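Aldehyde dehydrogenase (PDB 5KF0) probably oxidises aldehydes to carboxylic acids using a nicotinamide cofactor, and is seen here with NADPH bound in a four-chain assembly. Local coordinates at residues 63-68 with 204-209; 148-153 with 476-481; 451-456 with 467-472. All coordinates share one frame; numbering follows the deposited sequence.

Contact 1: residues 63-68 with 204-209; sequences KPMREL and TNLPKG
Met65 and Pro64, on the short helix 62-67, press against Leu206 and Pro207 in the returning loop of a beta-alpha-beta crossover: strand 182-185, helix 192-202 and strand 211-213 form a beta-alpha-beta unit of the Rossmann-like cofactor-binding domain, and residues 204-209 lead from the helix into strand 211-213. No hydrogen bond spans the two segments; they meet through apolar side chains alone. The tight part centres on the Pro207 ring. Its CB meets Pro64 CB at 3.6 Å, proline against proline, while its CD lies 3.7 Å from Met65 SD, so that two successive helix residues grip one ring. Met65 reaches it through a bent chain: CG stands anti to the carbonyl carbon, and the bend at chi2 (-62°) sets SD beside Pro207 CD; the two side chains cross at about a right angle. The same sulfur touches Leu206 CD2 at 4.0 Å. Pro207 and Leu68 were each modelled in two conformers, so the finer distances belong to one of them. Beneath this layer, Leu206 rests on Val76 of helix 70-86, and Met65 also packs on Pro181 and Ala210. The helix face bearing Lys63 and Glu67 takes no part in the contact; both residues are exposed, though Lys63 also packs on Arg429 of the second subunit. One helical turn apart, they pair in a salt bridge, although the very short separation modelled for it is doubtful. Arg66, which does not touch the loop, forms a salt bridge with Glu433 of the second subunit. On the loop side, Asn20 receives a hydrogen bond from Gly209 N. Leu68 completes the buried edge, crossing Leu206 at about a right angle, with its CD2 4.1 Å from Leu206 CD2.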
ATOM      1  N   LYS A  63       8.204 -26.802   7.784  1.00 17.43           N
ATOM      2  CA  LYS A  63       7.100 -26.507   8.697  1.00 16.78           C
ATOM      3  C   LYS A  63       7.592 -25.799   9.957  1.00 15.16           C
ATOM      4  O   LYS A  63       6.995 -24.775  10.337  1.00 16.36           O
ATOM      5  CB  LYS A  63       6.315 -27.788   9.003  1.00 21.86           C
ATOM      6  CG  LYS A  63       5.088 -27.568   9.877  1.00 26.79           C
ATOM      7  CD  LYS A  63       4.181 -28.801   9.838  1.00 42.89           C
ATOM      8  CE  LYS A  63       3.488 -29.038  11.170  1.00 49.02           C
ATOM      9  NZ  LYS A  63       2.459 -28.004  11.453  1.00 52.17           N
ATOM     10  N   PRO A  64       8.672 -26.234  10.617  1.00 15.08           N
ATOM     11  CA  PRO A  64       9.144 -25.477  11.789  1.00 15.41           C
ATOM     12  C   PRO A  64       9.494 -24.026  11.481  1.00 17.79           C
ATOM     13  O   PRO A  64       9.198 -23.133  12.289  1.00 17.98           O
ATOM     14  CB  PRO A  64      10.376 -26.278  12.233  1.00 21.77           C
ATOM     15  CG  PRO A  64      10.094 -27.668  11.776  1.00 23.28           C
ATOM     16  CD  PRO A  64       9.386 -27.521  10.473  1.00 17.57           C
ATOM     17  N   MET A  65      10.114 -23.764  10.330  1.00 14.50           N
ATOM     18  CA  MET A  65      10.420 -22.386   9.952  1.00 15.26           C
ATOM     19  C   MET A  65       9.148 -21.592   9.696  1.00 16.49           C
ATOM     20  O   MET A  65       9.044 -20.430  10.101  1.00 16.86           O
ATOM     21  CB  MET A  65      11.319 -22.363   8.711  1.00 16.38           C
ATOM     22  CG  MET A  65      12.766 -22.680   9.003  1.00 16.89           C
ATOM     23  SD  MET A  65      13.503 -21.458  10.120  1.00 17.05           S
ATOM     24  CE  MET A  65      13.509 -20.000   9.100  1.00 19.67           C
ATOM     25  N   ARG A  66       8.171 -22.210   9.025  1.00 14.60           N
ATOM     26  CA  ARG A  66       6.907 -21.539   8.740  0.62 16.87           C
ATOM     27  C   ARG A  66       6.155 -21.187  10.021  1.00 19.16           C
ATOM     28  O   ARG A  66       5.415 -20.196  10.060  1.00 22.47           O
ATOM     29  CB  ARG A  66       6.046 -22.433   7.842  0.62 22.58           C
ATOM     30  CG  ARG A  66       4.696 -21.853   7.469  0.62 25.43           C
ATOM     31  CD  ARG A  66       3.909 -22.787   6.551  0.62 29.47           C
ATOM     32  NE  ARG A  66       3.206 -23.855   7.266  0.62 31.01           N
ATOM     33  CZ  ARG A  66       3.418 -25.156   7.079  0.62 33.79           C
ATOM     34  NH1 ARG A  66       4.326 -25.570   6.200  0.62 31.11           N
ATOM     35  NH2 ARG A  66       2.716 -26.044   7.769  0.62 34.96           N
ATOM     36  N   GLU A  67       6.332 -21.969  11.072  1.00 15.81           N
ATOM     37  CA  GLU A  67       5.611 -21.733  12.317  1.00 16.91           C
ATOM     38  C   GLU A  67       6.322 -20.768  13.255  1.00 19.24           C
ATOM     39  O   GLU A  67       5.722 -20.339  14.245  1.00 21.45           O
ATOM     40  CB  GLU A  67       5.359 -23.066  13.025  1.00 20.02           C
ATOM     41  CG  GLU A  67       4.396 -23.941  12.235  1.00 19.83           C
ATOM     42  CD  GLU A  67       4.110 -25.264  12.892  1.00 31.42           C
ATOM     43  OE1 GLU A  67       4.880 -25.673  13.784  1.00 36.85           O
ATOM     44  OE2 GLU A  67       3.106 -25.899  12.510  1.00 33.95           O
ATOM     45  N   LEU A  68       7.572 -20.429  12.975  1.00 15.58           N
ATOM     46  CA  LEU A  68       8.304 -19.467  13.785  0.58 17.38           C
ATOM     47  C   LEU A  68       7.609 -18.108  13.734  1.00 17.75           C
ATOM     48  O   LEU A  68       7.449 -17.547  12.638  1.00 19.10           O
ATOM     49  CB  LEU A  68       9.732 -19.361  13.265  0.58 19.34           C
ATOM     50  CG  LEU A  68      10.877 -19.019  14.211  0.58 20.94           C
ATOM     51  CD1 LEU A  68      10.966 -20.067  15.307  0.58 21.73           C
ATOM     52  CD2 LEU A  68      12.172 -18.955  13.412  0.58 19.72           C
ATOM     53  N   THR A 204      22.045 -19.342  17.125  1.00 15.26           N
ATOM     54  CA  THR A 204      20.644 -19.044  17.380  1.00 18.21           C
ATOM     55  C   THR A 204      19.826 -20.319  17.544  1.00 22.44           C
ATOM     56  O   THR A 204      20.282 -21.430  17.269  1.00 17.73           O
ATOM     57  CB  THR A 204      20.035 -18.209  16.256  1.00 18.82           C
ATOM     58  OG1 THR A 204      19.873 -19.027  15.091  1.00 21.18           O
ATOM     59  CG2 THR A 204      20.905 -17.008  15.933  1.00 15.59           C
ATOM     60  N   ASN A 205      18.572 -20.123  17.953  1.00 21.82           N
ATOM     61  CA  ASN A 205      17.595 -21.171  18.182  1.00 25.00           C
ATOM     62  C   ASN A 205      16.859 -21.608  16.933  1.00 25.89           C
ATOM     63  O   ASN A 205      15.772 -22.185  17.057  1.00 27.52           O
ATOM     64  CB  ASN A 205      16.578 -20.704  19.225  1.00 20.89           C
ATOM     65  CG  ASN A 205      16.768 -21.395  20.533  1.00 38.56           C
ATOM     66  OD1 ASN A 205      15.830 -21.558  21.309  1.00 44.55           O
ATOM     67  ND2 ASN A 205      18.000 -21.827  20.789  1.00 35.24           N
ATOM     68  N   LEU A 206      17.399 -21.367  15.749  1.00 18.11           N
ATOM     69  CA  LEU A 206      16.690 -21.750  14.538  1.00 15.60           C
ATOM     70  C   LEU A 206      16.466 -23.258  14.500  1.00 16.53           C
ATOM     71  O   LEU A 206      17.329 -24.025  14.950  1.00 16.26           O
ATOM     72  CB  LEU A 206      17.487 -21.333  13.305  1.00 14.26           C
ATOM     73  CG  LEU A 206      17.470 -19.848  12.983  1.00 12.61           C
ATOM     74  CD1 LEU A 206      18.580 -19.536  11.982  1.00 14.70           C
ATOM     75  CD2 LEU A 206      16.100 -19.467  12.427  1.00 14.98           C
ATOM     76  N   PRO A 207      15.339 -23.719  13.953  1.00 15.10           N
ATOM     77  CA  PRO A 207      15.124 -25.165  13.799  0.51 16.49           C
ATOM     78  C   PRO A 207      16.236 -25.789  12.968  1.00 14.42           C
ATOM     79  O   PRO A 207      16.730 -25.184  12.020  1.00 15.43           O
ATOM     80  CB  PRO A 207      13.774 -25.248  13.074  0.51 17.96           C
ATOM     81  CG  PRO A 207      13.110 -23.917  13.303  0.51 13.07           C
ATOM     82  CD  PRO A 207      14.213 -22.916  13.451  0.51 13.78           C
ATOM     83  N   LYS A 208      16.630 -27.013  13.330  1.00 16.03           N
ATOM     84  CA  LYS A 208      17.662 -27.698  12.571  1.00 18.34           C
ATOM     85  C   LYS A 208      17.206 -27.925  11.137  1.00 15.59           C
ATOM     86  O   LYS A 208      16.074 -28.365  10.886  1.00 16.26           O
ATOM     87  CB  LYS A 208      18.019 -29.031  13.228  1.00 20.86           C
ATOM     88  CG  LYS A 208      18.849 -28.869  14.488  1.00 34.89           C
ATOM     89  CD  LYS A 208      19.836 -27.708  14.376  1.00 38.35           C
ATOM     90  CE  LYS A 208      20.875 -27.706  15.495  1.00 35.67           C
ATOM     91  NZ  LYS A 208      20.509 -26.827  16.635  1.00 38.09           N
ATOM     92  N   GLY A 209      18.090 -27.591  10.191  1.00 16.99           N
ATOM     93  CA  GLY A 209      17.769 -27.571   8.782  1.00 14.27           C
ATOM     94  C   GLY A 209      17.368 -26.210   8.247  1.00 15.52           C
ATOM     95  O   GLY A 209      17.174 -26.074   7.031  1.00 15.92           O
TER

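Contact 2: residues 148-153 with 476-481; sequences RRVPIG and EPRLMV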
ATOM      1  N   ARG A 148      -2.130 -13.636   2.651  1.00 10.93           N
ATOM      2  CA  ARG A 148      -0.936 -13.773   3.478  1.00 10.02           C
ATOM      3  C   ARG A 148       0.200 -14.222   2.569  1.00 12.48           C
ATOM      4  O   ARG A 148      -0.031 -14.733   1.469  1.00 11.97           O
ATOM      5  CB  ARG A 148      -1.137 -14.789   4.612  1.00 10.81           C
ATOM      6  CG  ARG A 148      -1.288 -16.231   4.096  1.00 12.39           C
ATOM      7  CD  ARG A 148      -1.841 -17.180   5.147  1.00 14.21           C
ATOM      8  NE  ARG A 148      -0.863 -17.538   6.177  1.00 14.45           N
ATOM      9  CZ  ARG A 148      -1.125 -18.373   7.178  1.00 18.21           C
ATOM     10  NH1 ARG A 148      -2.332 -18.926   7.297  1.00 14.20           N
ATOM     11  NH2 ARG A 148      -0.183 -18.652   8.069  1.00 21.97           N
ATOM     12  N   ARG A 149       1.434 -14.036   3.036  1.00 10.47           N
ATOM     13  CA  ARG A 149       2.613 -14.503   2.317  1.00 10.66           C
ATOM     14  C   ARG A 149       3.175 -15.711   3.055  1.00 11.19           C
ATOM     15  O   ARG A 149       3.576 -15.589   4.218  1.00 16.20           O
ATOM     16  CB  ARG A 149       3.671 -13.405   2.227  1.00 12.59           C
ATOM     17  CG  ARG A 149       3.155 -12.091   1.680  1.00 15.42           C
ATOM     18  CD  ARG A 149       2.744 -12.195   0.238  1.00 20.76           C
ATOM     19  NE  ARG A 149       3.834 -12.613  -0.639  1.00 22.53           N
ATOM     20  CZ  ARG A 149       3.751 -12.600  -1.964  1.00 20.80           C
ATOM     21  NH1 ARG A 149       2.632 -12.173  -2.548  1.00 23.18           N
ATOM     22  NH2 ARG A 149       4.768 -13.000  -2.709  1.00 16.77           N
ATOM     23  N   VAL A 150       3.183 -16.866   2.398  1.00 10.03           N
ATOM     24  CA  VAL A 150       3.676 -18.121   2.970  0.72 10.00           C
ATOM     25  C   VAL A 150       5.101 -18.342   2.472  1.00 14.89           C
ATOM     26  O   VAL A 150       5.364 -18.118   1.286  1.00 12.15           O
ATOM     27  CB  VAL A 150       2.759 -19.295   2.575  0.72 11.60           C
ATOM     28  CG1 VAL A 150       3.276 -20.621   3.138  0.72 13.57           C
ATOM     29  CG2 VAL A 150       1.327 -19.032   3.046  0.72 16.82           C
ATOM     30  N   PRO A 151       6.044 -18.777   3.303  1.00 15.03           N
ATOM     31  CA  PRO A 151       7.391 -19.053   2.787  1.00 14.26           C
ATOM     32  C   PRO A 151       7.317 -20.020   1.613  1.00 13.71           C
ATOM     33  O   PRO A 151       6.533 -20.973   1.620  1.00 15.36           O
ATOM     34  CB  PRO A 151       8.122 -19.683   3.981  1.00 18.82           C
ATOM     35  CG  PRO A 151       7.309 -19.407   5.171  1.00 17.04           C
ATOM     36  CD  PRO A 151       5.913 -19.051   4.747  1.00 16.56           C
ATOM     37  N   ILE A 152       8.134 -19.765   0.586  1.00 12.65           N
ATOM     38  CA  ILE A 152       8.044 -20.563  -0.637  1.00 14.67           C
ATOM     39  C   ILE A 152       8.553 -21.986  -0.424  1.00 18.36           C
ATOM     40  O   ILE A 152       8.136 -22.911  -1.132  1.00 20.37           O
ATOM     41  CB  ILE A 152       8.784 -19.862  -1.791  1.00 13.28           C
ATOM     42  CG1 ILE A 152       8.391 -20.470  -3.141  1.00 13.92           C
ATOM     43  CG2 ILE A 152      10.303 -19.892  -1.565  1.00 15.18           C
ATOM     44  CD1 ILE A 152       8.861 -19.627  -4.334  1.00 15.92           C
ATOM     45  N   GLY A 153       9.438 -22.194   0.541  1.00 18.19           N
ATOM     46  CA  GLY A 153      10.017 -23.495   0.768  1.00 15.63           C
ATOM     47  C   GLY A 153      11.525 -23.400   0.753  1.00 15.62           C
ATOM     48  O   GLY A 153      12.090 -22.307   0.874  1.00 14.16           O
ATOM     49  N   GLU A 476       4.987 -17.312  -1.337  1.00 11.63           N
ATOM     50  CA  GLU A 476       3.831 -17.483  -2.201  1.00 12.09           C
ATOM     51  C   GLU A 476       2.639 -16.803  -1.566  1.00 10.32           C
ATOM     52  O   GLU A 476       2.385 -17.023  -0.380  1.00 12.05           O
ATOM     53  CB  GLU A 476       3.500 -18.966  -2.412  1.00 12.30           C
ATOM     54  CG  GLU A 476       4.414 -19.680  -3.416  1.00 12.63           C
ATOM     55  CD  GLU A 476       4.065 -19.363  -4.852  1.00 15.74           C
ATOM     56  OE1 GLU A 476       4.742 -19.891  -5.761  1.00 16.45           O
ATOM     57  OE2 GLU A 476       3.113 -18.585  -5.081  1.00 13.83           O
ATOM     58  N   PRO A 477       1.865 -16.009  -2.297  1.00 10.47           N
ATOM     59  CA  PRO A 477       0.597 -15.537  -1.731  1.00  9.51           C
ATOM     60  C   PRO A 477      -0.352 -16.708  -1.533  1.00 10.61           C
ATOM     61  O   PRO A 477      -0.430 -17.622  -2.362  1.00 12.63           O
ATOM     62  CB  PRO A 477       0.060 -14.561  -2.787  1.00 12.20           C
ATOM     63  CG  PRO A 477       0.752 -14.923  -4.043  1.00 16.96           C
ATOM     64  CD  PRO A 477       2.080 -15.548  -3.677  1.00 12.38           C
ATOM     65  N   ARG A 478      -1.070 -16.696  -0.412  1.00 10.09           N
ATOM     66  CA  ARG A 478      -2.123 -17.684  -0.201  1.00 10.17           C
ATOM     67  C   ARG A 478      -3.402 -16.933   0.132  1.00 10.54           C
ATOM     68  O   ARG A 478      -3.497 -16.282   1.181  1.00 11.31           O
ATOM     69  CB  ARG A 478      -1.768 -18.691   0.896  1.00 10.56           C
ATOM     70  CG  ARG A 478      -2.754 -19.865   0.909  1.00 10.94           C
ATOM     71  CD  ARG A 478      -2.320 -20.965   1.866  1.00 11.39           C
ATOM     72  NE  ARG A 478      -1.087 -21.612   1.430  1.00 13.63           N
ATOM     73  CZ  ARG A 478      -0.326 -22.349   2.234  1.00 14.73           C
ATOM     74  NH1 ARG A 478      -0.671 -22.488   3.516  1.00 12.12           N
ATOM     75  NH2 ARG A 478       0.779 -22.931   1.770  1.00 13.43           N
ATOM     76  N   LEU A 479      -4.353 -16.993  -0.793  1.00 10.69           N
ATOM     77  CA  LEU A 479      -5.633 -16.323  -0.651  1.00 11.79           C
ATOM     78  C   LEU A 479      -6.582 -17.200   0.146  1.00 12.36           C
ATOM     79  O   LEU A 479      -6.647 -18.410  -0.071  1.00 13.15           O
ATOM     80  CB  LEU A 479      -6.222 -16.051  -2.038  1.00 11.98           C
ATOM     81  CG  LEU A 479      -7.631 -15.462  -2.108  1.00 12.10           C
ATOM     82  CD1 LEU A 479      -7.613 -14.013  -1.600  1.00 12.55           C
ATOM     83  CD2 LEU A 479      -8.131 -15.553  -3.561  1.00 13.14           C
ATOM     84  N   MET A 480      -7.316 -16.589   1.072  1.00 10.65           N
ATOM     85  CA  MET A 480      -8.474 -17.224   1.683  1.00 11.04           C
ATOM     86  C   MET A 480      -9.704 -16.440   1.252  1.00 14.10           C
ATOM     87  O   MET A 480      -9.811 -15.240   1.543  1.00 13.25           O
ATOM     88  CB  MET A 480      -8.369 -17.271   3.212  1.00 12.38           C
ATOM     89  CG  MET A 480      -9.595 -17.917   3.852  1.00 11.76           C
ATOM     90  SD  MET A 480      -9.446 -18.088   5.650  1.00 18.27           S
ATOM     91  CE  MET A 480      -9.249 -16.365   6.061  1.00 25.21           C
ATOM     92  N   VAL A 481     -10.623 -17.112   0.562  1.00 11.36           N
ATOM     93  CA  VAL A 481     -11.918 -16.543   0.196  1.00 11.23           C
ATOM     94  C   VAL A 481     -12.935 -17.052   1.201  1.00 13.27           C
ATOM     95  O   VAL A 481     -13.092 -18.265   1.361  1.00 14.20           O
ATOM     96  CB  VAL A 481     -12.325 -16.951  -1.229  1.00 11.20           C
ATOM     97  CG1 VAL A 481     -13.720 -16.406  -1.563  1.00 12.48           C
ATOM     98  CG2 VAL A 481     -11.278 -16.478  -2.240  1.00 11.96           C
TER
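Arg149 and Val150 pair antiparallel with Pro477 and Glu476, the short strand axes approaching to 4.6 Å with 131° between their directions, a marked twist in the three-stranded sheet that forms the oligomerisation domain of the aldehyde dehydrogenase fold. Val150 and Glu476 are a hydrogen-bonded pair: Val150 N gives a nearly straight bond (172°) to Glu476 O at 2.9 Å, and Glu476 N returns one to Val150 O at 2.8 Å. Beyond the non-hydrogen-bonded pair Arg149-Pro477, Arg478 N binds Arg148 O at 2.9 Å, whereas the reverse bond is weak. On one face, Arg149 folds back at chi2 and chi3 and lays its guanidinium over Pro477, whose N sits beneath the centre of the group and whose CB is 3.5 Å from NH1; Thr475 OG1 takes the hydrogen bond of NE. On the other face, Val150 CG2, from a residue modelled in two conformers, lies over the centre of the Arg478 guanidinium, while Arg478 NH1 bonds to Trp431 O of the second subunit. Arg148 runs beside Arg478, their guanidinium planes 53° apart. The salt bridge of Arg148 NH1 to Asp432 OD1 of the second subunit probably eases the repulsion of these like charges, and Trp431 of that subunit adds a cation-pi contact to Arg148. Glu476 OE2 forms a salt bridge with Arg464 NH2 of the second subunit, and residues 479-481 pair in parallel with a strand there, extending the sheet across the interface. Where strand 148-151 has ended, Ile152 CG1 lies 4.1 Å from Glu476 CG.

Contact 3: residues 451-456 with 467-472; sequences NMPYGG and IRYAIE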
ATOM      1  N   ASN A 451      17.980  -1.048   1.181  1.00 12.27           N
ATOM      2  CA  ASN A 451      16.541  -1.265   1.146  1.00 11.85           C
ATOM      3  C   ASN A 451      15.936  -1.070  -0.239  1.00 11.77           C
ATOM      4  O   ASN A 451      14.796  -1.490  -0.457  1.00 12.56           O
ATOM      5  CB  ASN A 451      15.821  -0.334   2.136  1.00 11.53           C
ATOM      6  CG  ASN A 451      16.004   1.130   1.795  1.00 13.23           C
ATOM      7  OD1 ASN A 451      17.035   1.525   1.252  1.00 12.66           O
ATOM      8  ND2 ASN A 451      15.007   1.951   2.132  1.00 15.70           N
ATOM      9  N   MET A 452      16.669  -0.483  -1.176  1.00 11.15           N
ATOM     10  CA  MET A 452      16.044  -0.086  -2.428  1.00  9.31           C
ATOM     11  C   MET A 452      15.852  -1.294  -3.346  1.00  9.35           C
ATOM     12  O   MET A 452      16.626  -2.255  -3.295  1.00 11.22           O
ATOM     13  CB  MET A 452      16.896   0.976  -3.123  1.00  9.90           C
ATOM     14  CG  MET A 452      18.069   0.450  -3.960  1.00 10.75           C
ATOM     15  SD  MET A 452      19.159   1.820  -4.429  1.00 11.39           S
ATOM     16  CE  MET A 452      19.891   1.211  -5.948  1.00 13.31           C
ATOM     17  N   PRO A 453      14.821  -1.278  -4.195  1.00 11.23           N
ATOM     18  CA  PRO A 453      14.729  -2.316  -5.231  1.00 10.63           C
ATOM     19  C   PRO A 453      15.972  -2.266  -6.112  1.00 10.77           C
ATOM     20  O   PRO A 453      16.433  -1.190  -6.501  1.00 12.42           O
ATOM     21  CB  PRO A 453      13.454  -1.943  -6.004  1.00 13.18           C
ATOM     22  CG  PRO A 453      13.271  -0.464  -5.743  1.00 11.31           C
ATOM     23  CD  PRO A 453      13.804  -0.220  -4.358  1.00 11.62           C
ATOM     24  N   TYR A 454      16.552  -3.435  -6.387  1.00  9.20           N
ATOM     25  CA  TYR A 454      17.828  -3.458  -7.092  1.00 11.38           C
ATOM     26  C   TYR A 454      17.907  -4.665  -8.009  1.00 11.70           C
ATOM     27  O   TYR A 454      17.709  -5.800  -7.564  1.00 11.69           O
ATOM     28  CB  TYR A 454      18.993  -3.484  -6.094  1.00 10.82           C
ATOM     29  CG  TYR A 454      20.324  -3.603  -6.781  1.00 10.49           C
ATOM     30  CD1 TYR A 454      20.907  -2.492  -7.374  1.00 12.75           C
ATOM     31  CD2 TYR A 454      20.983  -4.824  -6.871  1.00 10.22           C
ATOM     32  CE1 TYR A 454      22.126  -2.581  -8.014  1.00 13.64           C
ATOM     33  CE2 TYR A 454      22.218  -4.921  -7.517  1.00 13.13           C
ATOM     34  CZ  TYR A 454      22.773  -3.792  -8.083  1.00 13.68           C
ATOM     35  OH  TYR A 454      24.001  -3.863  -8.714  1.00 14.45           O
ATOM     36  N   GLY A 455      18.227  -4.426  -9.276  1.00  9.92           N
ATOM     37  CA  GLY A 455      18.365  -5.531 -10.202  1.00  9.43           C
ATOM     38  C   GLY A 455      18.446  -5.023 -11.624  1.00 11.66           C
ATOM     39  O   GLY A 455      18.430  -3.818 -11.879  1.00 11.15           O
ATOM     40  N   GLY A 456      18.553  -5.977 -12.551  1.00 10.32           N
ATOM     41  CA  GLY A 456      18.740  -5.616 -13.941  1.00 11.15           C
ATOM     42  C   GLY A 456      17.647  -6.094 -14.869  1.00 11.03           C
ATOM     43  O   GLY A 456      16.897  -7.018 -14.541  1.00 13.38           O
ATOM     44  N   ILE A 467      15.369  -5.850   0.481  1.00  9.11           N
ATOM     45  CA  ILE A 467      14.741  -6.822   1.383  1.00  9.46           C
ATOM     46  C   ILE A 467      13.273  -7.062   1.031  1.00 12.72           C
ATOM     47  O   ILE A 467      12.829  -8.213   0.938  1.00 11.89           O
ATOM     48  CB  ILE A 467      14.882  -6.377   2.843  1.00  9.41           C
ATOM     49  CG1 ILE A 467      16.357  -6.361   3.268  1.00 12.44           C
ATOM     50  CG2 ILE A 467      14.026  -7.294   3.740  1.00 11.23           C
ATOM     51  CD1 ILE A 467      17.090  -7.686   3.060  1.00 16.28           C
ATOM     52  N   ARG A 468      12.484  -5.991   0.886  1.00  9.92           N
ATOM     53  CA  ARG A 468      11.061  -6.162   0.576  1.00 12.67           C
ATOM     54  C   ARG A 468      10.848  -7.020  -0.661  1.00 12.19           C
ATOM     55  O   ARG A 468       9.920  -7.840  -0.713  1.00 11.74           O
ATOM     56  CB  ARG A 468      10.394  -4.802   0.347  1.00 14.05           C
ATOM     57  CG  ARG A 468      10.178  -3.977   1.589  1.00 15.68           C
ATOM     58  CD  ARG A 468       9.672  -2.588   1.209  1.00 16.69           C
ATOM     59  NE  ARG A 468       8.567  -2.668   0.255  1.00 23.58           N
ATOM     60  CZ  ARG A 468       8.073  -1.621  -0.406  1.00 29.27           C
ATOM     61  NH1 ARG A 468       8.586  -0.413  -0.209  1.00 28.24           N
ATOM     62  NH2 ARG A 468       7.076  -1.781  -1.259  1.00 33.64           N
ATOM     63  N   TYR A 469      11.682  -6.821  -1.682  1.00 10.19           N
ATOM     64  CA  TYR A 469      11.471  -7.453  -2.977  1.00 10.72           C
ATOM     65  C   TYR A 469      11.945  -8.894  -2.951  1.00 11.43           C
ATOM     66  O   TYR A 469      11.309  -9.764  -3.555  1.00 12.76           O
ATOM     67  CB  TYR A 469      12.164  -6.583  -4.046  1.00 12.23           C
ATOM     68  CG  TYR A 469      11.827  -5.142  -3.726  1.00 12.15           C
ATOM     69  CD1 TYR A 469      12.740  -4.311  -3.076  1.00 11.28           C
ATOM     70  CD2 TYR A 469      10.552  -4.645  -3.971  1.00 12.86           C
ATOM     71  CE1 TYR A 469      12.394  -3.015  -2.706  1.00  9.24           C
ATOM     72  CE2 TYR A 469      10.204  -3.360  -3.601  1.00 14.86           C
ATOM     73  CZ  TYR A 469      11.121  -2.553  -2.986  1.00 12.42           C
ATOM     74  OH  TYR A 469      10.763  -1.276  -2.624  1.00 14.33           O
ATOM     75  N   ALA A 470      13.012  -9.168  -2.200  1.00  9.44           N
ATOM     76  CA  ALA A 470      13.431 -10.547  -1.989  1.00 11.14           C
ATOM     77  C   ALA A 470      12.381 -11.338  -1.207  1.00 11.75           C
ATOM     78  O   ALA A 470      12.108 -12.499  -1.533  1.00 11.67           O
ATOM     79  CB  ALA A 470      14.781 -10.558  -1.277  1.00 10.61           C
ATOM     80  N   ILE A 471      11.780 -10.728  -0.180  1.00 12.94           N
ATOM     81  CA  ILE A 471      10.716 -11.399   0.574  1.00  9.83           C
ATOM     82  C   ILE A 471       9.564 -11.781  -0.350  1.00  9.80           C
ATOM     83  O   ILE A 471       8.998 -12.873  -0.231  1.00 13.91           O
ATOM     84  CB  ILE A 471      10.239 -10.510   1.741  1.00 10.28           C
ATOM     85  CG1 ILE A 471      11.306 -10.450   2.833  1.00 11.64           C
ATOM     86  CG2 ILE A 471       8.919 -11.044   2.332  1.00 11.76           C
ATOM     87  CD1 ILE A 471      10.963  -9.459   3.961  1.00 12.63           C
ATOM     88  N   GLU A 472       9.204 -10.894  -1.286  1.00 11.37           N
ATOM     89  CA  GLU A 472       8.140 -11.224  -2.232  0.54 11.57           C
ATOM     90  C   GLU A 472       8.486 -12.467  -3.042  1.00 13.20           C
ATOM     91  O   GLU A 472       7.639 -13.351  -3.235  1.00 15.04           O
ATOM     92  CB  GLU A 472       7.860 -10.039  -3.162  0.54 12.21           C
ATOM     93  CG  GLU A 472       6.643 -10.270  -4.030  0.54 11.16           C
ATOM     94  CD  GLU A 472       6.382  -9.172  -5.032  0.54 28.31           C
ATOM     95  OE1 GLU A 472       7.213  -8.245  -5.147  0.54 32.31           O
ATOM     96  OE2 GLU A 472       5.334  -9.248  -5.710  0.54 26.51           O
TER
HETATM   97  O   HOH W   1      13.584  -3.254   1.365  1.00 12.35           O
HETATM   98  O   HOH W   2      12.441  -0.068  -0.907  1.00 13.79           O
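Tyr469 packs its ring against Pro453 in a CH-pi contact between the first turn of helix 467-473 and the loop that leads from the catalytic domain of the aldehyde dehydrogenase fold back to strand 461-462 of the cofactor-binding sheet. Its CB points toward the loop without touching it. The first torsion (chi1 -44°) sets CG anti to the carbonyl carbon, and from there the CD1-CE1 side of the ring meets the loop. CD1 meets Pro453 CA at 3.5 Å. CE1 is the most involved atom, 3.3 Å from Pro453 N, and at the ring edge it also has Asn451 O 3.6 Å away. Over one face, offset toward the rim, stands Pro453 CB, 3.8 Å from the centroid and 19° off the ring normal. CZ faces the same pyrrolidine. The opposite face is covered by Arg468 CB, so the ring is sandwiched between its helix neighbour and the proline. At the tip, OH lies near Pro453 CD and above the Arg468 guanidinium, and it shares a hydrogen bond of 2.7 Å with water 2, which lies in the ring plane. Asn451 O collects two water hydrogens. Water 2 donates to it at 2.8 Å, linking it to the tyrosine hydroxyl; water 1 donates as well and in turn accepts from Arg468 N, so a water bridge ties the carbonyl to the helix backbone; no direct hydrogen bond joins the two segments. The second subunit packs here too: its Leu132 touches Pro453 and Arg468, its Glu130 forms a salt bridge with Arg468 NH2, and its Asn133 O accepts from Asn451 ND2. The next loop residue, Tyr454, touches the bound NADPH, which brings this packing next to the cofactor pocket. The bond from Arg468 N to water 1 measures 3.0 Å.

From the N terminus, helix 62-67 comes first, and contact 1 closes a loop of 135 residues when the chain reaches 204-209. Within that loop lies strand 143-151, whose partner arrives only near the C terminus, so contact 2 crosses contact 1. Contact 3 is nested inside the long loop of contact 2: residues 451-456 and helix 467-473 meet just before the chain enters strand 475-483. Contacts 1 and 2 touch where Arg66 packs on Pro151, and contacts 2 and 3 where Arg149 NH2 gives Glu472 O a weak hydrogen bond. Together they join the cofactor-binding domain, the oligomerisation sheet and the loop returning from the catalytic domain, all beside the second subunit.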